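Local coordinates for protein Methylcobalamin\: coenzyme M methyltransferase (PDB 4AY7) that transfers the methyl group of a methylated corrinoid to coenzyme M, a zinc-dependent step of methanogenesis, at residues V28-V33 against A341-F346; L67-H70 against G74-A77. One frame throughout, in Å; residues are numbered along the deposited sequence.

Interaction 1: V28-V33 against A341-F346; sequences VDKVPV and AARDEF
R343 lays its guanidinium group between K30 and V33, and this layering is the tightly packed part of the contact. CG1 of V33 sits over one face, 3.8 Å from NH1 of R343, while CE of K30 lies over the opposite face, toward its rim, at 3.6 Å from R343 CZ, the K30 and R343 side chains crossing at about a right angle. At the edge, NH1 donates to the carbonyl O of V31 (2.9 Å), a nearly straight bond (166°) lying in the guanidinium plane. R343 reaches this slot because its chain, with CG anti to the backbone N (chi1 -167°), bends at both chi2 and chi3. In the TIM barrel of this URO-D family member, the contact ties helix 333-346 to the segment leading away from helix 15-24, beside strand 320-323, where L321 also packs on R343. Toward solvent the contact opens out around the exposed D344, whose OD1 accepts from R343 NE and NH2 (each 2.8 Å). This side-on salt bridge, with that of E76 to NH2, probably eases the approach of K30 NZ to within 3.8 Å of R343 NH2. On this looser side a water donates to D344 OD1 and accepts from K30 NZ at 3.2 Å.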
loop_
_atom_site.group_PDB
_atom_site.type_symbol
_atom_site.label_atom_id
_atom_site.label_comp_id
_atom_site.label_asym_id
_atom_site.label_seq_id
_atom_site.Cartn_x
_atom_site.Cartn_y
_atom_site.Cartn_z
ATOM N N VAL A 28 -22.144 -2.565 -6.015
ATOM C CA VAL A 28 -22.160 -3.127 -4.683
ATOM C C VAL A 28 -23.312 -2.628 -3.849
ATOM O O VAL A 28 -23.916 -1.579 -4.154
ATOM C CB VAL A 28 -20.850 -2.786 -3.941
ATOM C CG1 VAL A 28 -19.683 -3.468 -4.590
ATOM C CG2 VAL A 28 -20.682 -1.277 -3.891
ATOM N N ASP A 29 -23.608 -3.386 -2.795
ATOM C CA ASP A 29 -24.627 -2.998 -1.842
ATOM C C ASP A 29 -24.236 -1.779 -1.022
ATOM O O ASP A 29 -25.063 -0.965 -0.678
ATOM C CB ASP A 29 -24.974 -4.174 -0.917
ATOM C CG ASP A 29 -23.746 -4.791 -0.237
ATOM O OD1 ASP A 29 -22.559 -4.698 -0.721
ATOM O OD2 ASP A 29 -24.004 -5.448 0.796
ATOM N N LYS A 30 -22.953 -1.666 -0.675
ATOM C CA LYS A 30 -22.453 -0.577 0.162
ATOM C C LYS A 30 -20.941 -0.442 0.025
ATOM O O LYS A 30 -20.321 -1.364 -0.442
ATOM C CB LYS A 30 -22.838 -0.818 1.645
ATOM C CG LYS A 30 -22.093 -1.940 2.333
ATOM C CD LYS A 30 -22.673 -2.338 3.693
ATOM C CE LYS A 30 -21.843 -3.405 4.341
ATOM N NZ LYS A 30 -22.445 -4.059 5.535
ATOM N N VAL A 31 -20.370 0.726 0.316
ATOM C CA VAL A 31 -18.921 0.945 0.199
ATOM C C VAL A 31 -18.198 0.122 1.306
ATOM O O VAL A 31 -18.581 0.219 2.486
ATOM C CB VAL A 31 -18.615 2.440 0.350
ATOM C CG1 VAL A 31 -17.117 2.712 0.467
ATOM C CG2 VAL A 31 -19.309 3.257 -0.786
ATOM N N PRO A 32 -17.239 -0.755 0.933
ATOM C CA PRO A 32 -16.426 -1.463 1.963
ATOM C C PRO A 32 -15.568 -0.483 2.679
ATOM O O PRO A 32 -15.196 0.566 2.098
ATOM C CB PRO A 32 -15.522 -2.368 1.154
ATOM C CG PRO A 32 -15.490 -1.775 -0.164
ATOM C CD PRO A 32 -16.718 -0.993 -0.413
ATOM N N VAL A 33 -15.259 -0.803 3.938
ATOM C CA VAL A 33 -14.386 0.035 4.756
ATOM C C VAL A 33 -13.224 -0.804 5.179
ATOM O O VAL A 33 -13.397 -1.833 5.825
ATOM C CB VAL A 33 -15.083 0.698 5.934
ATOM C CG1 VAL A 33 -15.834 -0.329 6.807
ATOM C CG2 VAL A 33 -14.122 1.586 6.705
ATOM N N ALA A 341 -17.757 2.823 11.875
ATOM C CA ALA A 341 -19.034 3.373 12.346
ATOM C C ALA A 341 -19.620 4.423 11.352
ATOM O O ALA A 341 -20.770 4.366 11.043
ATOM C CB ALA A 341 -18.900 3.962 13.772
ATOM N N ALA A 342 -18.795 5.317 10.820
ATOM C CA ALA A 342 -19.254 6.274 9.825
ATOM C C ALA A 342 -19.874 5.582 8.592
ATOM O O ALA A 342 -20.855 6.034 7.985
ATOM C CB ALA A 342 -18.100 7.191 9.444
ATOM N N ARG A 343 -19.268 4.476 8.191
ATOM C CA ARG A 343 -19.764 3.772 7.021
ATOM C C ARG A 343 -21.129 3.200 7.394
ATOM O O ARG A 343 -22.077 3.323 6.658
ATOM C CB ARG A 343 -18.805 2.672 6.583
ATOM C CG ARG A 343 -19.049 2.067 5.206
ATOM C CD ARG A 343 -20.200 1.111 5.095
ATOM N NE ARG A 343 -20.111 0.061 6.125
ATOM C CZ ARG A 343 -19.568 -1.113 5.933
ATOM N NH1 ARG A 343 -18.895 -1.402 4.857
ATOM N NH2 ARG A 343 -19.585 -1.978 6.898
ATOM N N ASP A 344 -21.212 2.540 8.540
ATOM C CA ASP A 344 -22.507 1.911 8.900
ATOM C C ASP A 344 -23.678 2.942 9.020
ATOM O O ASP A 344 -24.843 2.711 8.590
ATOM C CB ASP A 344 -22.311 1.060 10.158
ATOM C CG ASP A 344 -21.476 -0.192 9.878
ATOM O OD1 ASP A 344 -21.127 -0.444 8.696
ATOM O OD2 ASP A 344 -21.097 -0.903 10.829
ATOM N N GLU A 345 -23.318 4.118 9.505
ATOM C CA GLU A 345 -24.232 5.217 9.692
ATOM C C GLU A 345 -24.802 5.773 8.390
ATOM O O GLU A 345 -25.985 6.109 8.286
ATOM C CB GLU A 345 -23.490 6.318 10.442
ATOM C CG GLU A 345 -23.443 6.017 11.935
ATOM C CD GLU A 345 -22.771 7.125 12.737
ATOM O OE1 GLU A 345 -22.753 8.301 12.251
ATOM O OE2 GLU A 345 -22.261 6.801 13.843
ATOM N N PHE A 346 -23.951 5.857 7.388
ATOM C CA PHE A 346 -24.315 6.361 6.073
ATOM C C PHE A 346 -25.449 5.510 5.509
ATOM O O PHE A 346 -26.273 5.986 4.776
ATOM C CB PHE A 346 -23.068 6.297 5.180
ATOM C CG PHE A 346 -23.228 6.940 3.864
ATOM C CD1 PHE A 346 -23.185 8.331 3.742
ATOM C CD2 PHE A 346 -23.447 6.190 2.770
ATOM C CE1 PHE A 346 -23.342 8.936 2.500
ATOM C CE2 PHE A 346 -23.535 6.791 1.497
ATOM C CZ PHE A 346 -23.504 8.172 1.376
HETATM O O HOH W 1 -23.073 -1.334 7.056
#

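Interaction 2: L67-H70 against G74-A77; sequences LANH and GLEA
The imidazole of H70 turns its ND1 edge to the carbonyl O of L75, and the 2.8 Å bond between H70 ND1 and L75 O lies close to the ring plane. The oxygen is met nearly end-on (C=O...N angle 166°), and the in-plane bond probably limits rotation of the ring. This is the turn by which helix 59-71 hands the chain over to strand 78-80, the first strand of the TIM-barrel sheet. Placing CG anti to the backbone N (chi1 165°) carries the H70 ring toward the departing chain. The H70 main chain adds a second tie: G74 N donates to H70 O at 3.2 Å. G74 has positive phi (85°), a conformation that favours glycine and marks where the chain leaves the helical conformation. A phenylalanine in place of H70 would probably leave the carbonyl of L75 without its ring N-H donor and the turn less firmly fastened to the helix.

Alongside, L75 sets its CD1 3.7 Å from N69 OD1 and packs on V336 and V340 of helix 333-346. The amide of N69 is positioned from outside the two segments: its OD1 is hydrogen-bonded to S73 OG, which is also bonded to L75 N, and its ND2 to T39 O. The N69 side chain lies about 7 Å from that of Q38, a coenzyme M-binding residue, measured between nearest atoms. A water lies between the two backbones, 2.7 Å from N69 O and 2.7 Å from A77 O.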
loop_
_atom_site.group_PDB
_atom_site.type_symbol
_atom_site.label_atom_id
_atom_site.label_comp_id
_atom_site.label_asym_id
_atom_site.label_seq_id
_atom_site.Cartn_x
_atom_site.Cartn_y
_atom_site.Cartn_z
ATOM N N LEU A 67 -4.392 -9.515 12.152
ATOM C CA LEU A 67 -5.705 -10.001 12.417
ATOM C C LEU A 67 -6.344 -9.119 13.479
ATOM O O LEU A 67 -7.557 -8.953 13.478
ATOM C CB LEU A 67 -5.691 -11.447 12.902
ATOM C CG LEU A 67 -5.501 -12.511 11.827
ATOM C CD1 LEU A 67 -6.804 -13.014 11.190
ATOM C CD2 LEU A 67 -4.665 -11.918 10.719
ATOM N N ALA A 68 -5.520 -8.565 14.372
ATOM C CA ALA A 68 -6.004 -7.783 15.494
ATOM C C ALA A 68 -6.662 -6.512 15.001
ATOM O O ALA A 68 -7.688 -6.120 15.595
ATOM C CB ALA A 68 -4.879 -7.505 16.526
ATOM N N ASN A 69 -6.132 -5.888 13.930
ATOM C CA ASN A 69 -6.745 -4.692 13.354
ATOM C C ASN A 69 -7.748 -5.065 12.250
ATOM O O ASN A 69 -7.935 -4.298 11.248
ATOM C CB ASN A 69 -5.702 -3.667 12.803
ATOM C CG ASN A 69 -6.295 -2.251 12.676
ATOM O OD1 ASN A 69 -7.516 -2.088 12.852
ATOM N ND2 ASN A 69 -5.463 -1.229 12.419
ATOM N N HIS A 70 -8.299 -6.272 12.407
ATOM C CA HIS A 70 -9.439 -6.744 11.666
ATOM C C HIS A 70 -10.488 -7.135 12.676
ATOM O O HIS A 70 -11.629 -6.680 12.633
ATOM C CB HIS A 70 -9.052 -7.930 10.771
ATOM C CG HIS A 70 -10.221 -8.681 10.252
ATOM N ND1 HIS A 70 -11.180 -8.087 9.505
ATOM C CD2 HIS A 70 -10.608 -9.998 10.424
ATOM C CE1 HIS A 70 -12.144 -8.988 9.208
ATOM N NE2 HIS A 70 -11.792 -10.164 9.766
ATOM N N GLY A 74 -12.891 -3.806 13.093
ATOM C CA GLY A 74 -13.927 -3.988 12.170
ATOM C C GLY A 74 -13.560 -3.583 10.734
ATOM O O GLY A 74 -14.449 -3.604 9.862
ATOM N N LEU A 75 -12.295 -3.271 10.456
ATOM C CA LEU A 75 -11.843 -3.056 9.059
ATOM C C LEU A 75 -12.099 -4.352 8.326
ATOM O O LEU A 75 -11.898 -5.455 8.880
ATOM C CB LEU A 75 -10.419 -2.631 8.956
ATOM C CG LEU A 75 -10.058 -1.284 9.595
ATOM C CD1 LEU A 75 -8.566 -1.118 9.450
ATOM C CD2 LEU A 75 -10.882 -0.144 8.960
ATOM N N GLU A 76 -12.598 -4.200 7.104
ATOM C CA GLU A 76 -13.123 -5.320 6.344
ATOM C C GLU A 76 -12.117 -5.937 5.425
ATOM O O GLU A 76 -12.474 -6.462 4.400
ATOM C CB GLU A 76 -14.373 -4.832 5.614
ATOM C CG GLU A 76 -15.464 -4.489 6.633
ATOM C CD GLU A 76 -16.751 -3.888 6.040
ATOM O OE1 GLU A 76 -16.755 -3.275 4.940
ATOM O OE2 GLU A 76 -17.807 -4.100 6.697
ATOM N N ALA A 77 -10.851 -5.991 5.853
ATOM C CA ALA A 77 -9.790 -6.700 5.114
ATOM C C ALA A 77 -8.662 -6.915 6.106
ATOM O O ALA A 77 -8.660 -6.313 7.171
ATOM C CB ALA A 77 -9.276 -5.885 3.948
HETATM O O HOH W 2 -7.316 -4.488 8.611
#

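Overall arrangement
The two contacts lie on the same side of the chain's centre, their own centres about 15 Å apart, and all four segments belong to the URO-D domain. Interaction 1 joins regions near the two ends of the chain, whereas interaction 2 is a local turn formed within the long stretch between them. E76 connects the two: its OE2 forms a salt bridge with R343 NH2, and its OE1 accepts from V33 N. Helix 333-346 is shared, since it carries R343 and also packs against L75. The outermost strands of the parallel sheet, 78-80 and 320-323, adjoin interactions 2 and 1 respectively, consistent with the contacts lying where the barrel closes between its first and last strands.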